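Uncharacterized LolA superfamily protein NE2245 (Nitrosomonas europaea ATCC 19718, PDB 3BUU) is of unknown function but belongs to the LolA superfamily, whose namesake carries lipoproteins to the outer membrane, and may bind lipid-like ligands. Local coordinates at residues D214-D217 and K218-T221. Residues are numbered along the deposited sequence; the frame is centred on the assembly and turned at random.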
loop_
_atom_site.group_PDB
_atom_site.type_symbol
_atom_site.label_atom_id
_atom_site.label_comp_id
_atom_site.label_asym_id
_atom_site.label_seq_id
_atom_site.Cartn_x
_atom_site.Cartn_y
_atom_site.Cartn_z
ATOM N N ASP A 214 -2.805 11.777 -16.087
ATOM C CA ASP A 214 -4.228 11.631 -16.336
ATOM C C ASP A 214 -4.559 10.163 -16.591
ATOM O O ASP A 214 -3.942 9.510 -17.454
ATOM C CB ASP A 214 -4.612 12.502 -17.536
ATOM C CG ASP A 214 -6.097 12.599 -17.733
ATOM O OD1 ASP A 214 -6.879 12.333 -16.800
ATOM O OD2 ASP A 214 -6.483 13.042 -18.805
ATOM N N LEU A 215 -5.507 9.626 -15.840
ATOM C CA LEU A 215 -5.848 8.217 -15.942
ATOM C C LEU A 215 -7.328 8.108 -16.262
ATOM O O LEU A 215 -8.170 8.075 -15.354
ATOM C CB LEU A 215 -5.511 7.467 -14.645
ATOM C CG LEU A 215 -4.004 7.514 -14.274
ATOM C CD1 LEU A 215 -3.826 6.883 -12.889
ATOM C CD2 LEU A 215 -3.160 6.793 -15.288
ATOM N N PRO A 216 -7.665 8.084 -17.551
ATOM C CA PRO A 216 -9.071 8.019 -17.923
ATOM C C PRO A 216 -9.739 6.787 -17.394
ATOM O O PRO A 216 -9.164 5.682 -17.357
ATOM C CB PRO A 216 -9.026 8.001 -19.462
ATOM C CG PRO A 216 -7.733 8.561 -19.827
ATOM C CD PRO A 216 -6.779 8.087 -18.732
ATOM N N ASP A 217 -11.001 6.929 -17.044
ATOM C CA ASP A 217 -11.787 5.771 -16.609
ATOM C C ASP A 217 -11.685 4.602 -17.596
ATOM O O ASP A 217 -11.677 3.444 -17.218
ATOM C CB ASP A 217 -13.261 6.190 -16.410
ATOM C CG ASP A 217 -14.072 5.109 -15.769
ATOM O OD1 ASP A 217 -13.899 4.837 -14.568
ATOM O OD2 ASP A 217 -14.913 4.539 -16.487
ATOM N N LYS A 218 -11.625 4.926 -18.886
ATOM C CA LYS A 218 -11.624 3.937 -19.911
ATOM C C LYS A 218 -10.366 3.076 -20.012
ATOM O O LYS A 218 -10.372 2.106 -20.707
ATOM C CB LYS A 218 -11.916 4.633 -21.265
ATOM C CG LYS A 218 -13.359 5.111 -21.418
ATOM C CD LYS A 218 -13.615 6.013 -22.685
ATOM C CE LYS A 218 -15.018 6.605 -22.729
ATOM N NZ LYS A 218 -16.021 5.531 -22.465
ATOM N N ILE A 219 -9.289 3.387 -19.307
ATOM C CA ILE A 219 -8.146 2.447 -19.265
ATOM C C ILE A 219 -8.354 1.317 -18.271
ATOM O O ILE A 219 -7.637 0.314 -18.313
ATOM C CB ILE A 219 -6.740 3.108 -19.004
ATOM C CG1 ILE A 219 -6.568 3.586 -17.545
ATOM C CG2 ILE A 219 -6.482 4.188 -20.035
ATOM C CD1 ILE A 219 -5.125 4.058 -17.252
ATOM N N PHE A 220 -9.336 1.443 -17.374
ATOM C CA PHE A 220 -9.470 0.473 -16.288
ATOM C C PHE A 220 -10.389 -0.639 -16.735
ATOM O O PHE A 220 -11.495 -0.810 -16.222
ATOM C CB PHE A 220 -9.908 1.197 -15.030
ATOM C CG PHE A 220 -8.856 2.131 -14.526
ATOM C CD1 PHE A 220 -7.687 1.625 -13.945
ATOM C CD2 PHE A 220 -8.992 3.494 -14.679
ATOM C CE1 PHE A 220 -6.698 2.501 -13.502
ATOM C CE2 PHE A 220 -8.029 4.362 -14.250
ATOM C CZ PHE A 220 -6.869 3.877 -13.650
ATOM N N THR A 221 -9.912 -1.405 -17.733
ATOM C CA THR A 221 -10.691 -2.501 -18.344
ATOM C C THR A 221 -9.770 -3.670 -18.682
ATOM O O THR A 221 -8.567 -3.522 -18.854
ATOM C CB THR A 221 -11.338 -2.077 -19.659
ATOM O OG1 THR A 221 -10.314 -1.939 -20.653
ATOM C CG2 THR A 221 -12.174 -0.813 -19.509
#
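With chi1 of Ile219 at 73°, CG1 is wedged between its own backbone N and carbonyl carbon, and CD1 extends from there to Leu215, meeting CD2 of that residue at 3.9 Å. The same CG1 lies over the centre of the Phe220 ring, 3.6 Å above its plane, and comes within 3.3 Å of Pro216 O. Phe220 carries its CG anti to its own carbonyl carbon (chi1 -66°), which turns the ring back along the chain until CZ lies 4.0 Å from Leu215 CB, with Leu215 O and Asp217 O at the ring edge. CG2 of Ile219 rests against Pro216 CD. Two successive backbone hydrogen bonds from residue i+3 back to i, Ile219 N to Pro216 O (3.0 Å) and Phe220 N to Asp217 O (3.1 Å), form a short 3-10 turn after strand 202-212; both are nearly straight at the hydrogen, although each donor sits above the carbonyl plane. An inverse gamma turn centred on Phe220 follows. Leu49 touches Leu215 and Ile219, while Phe220 packs on Ile57. Lys51 NZ donates a hydrogen bond to Leu215 O, so an apolar cluster and this bond together fasten the C-terminal loop to strands 39-51 and 55-62.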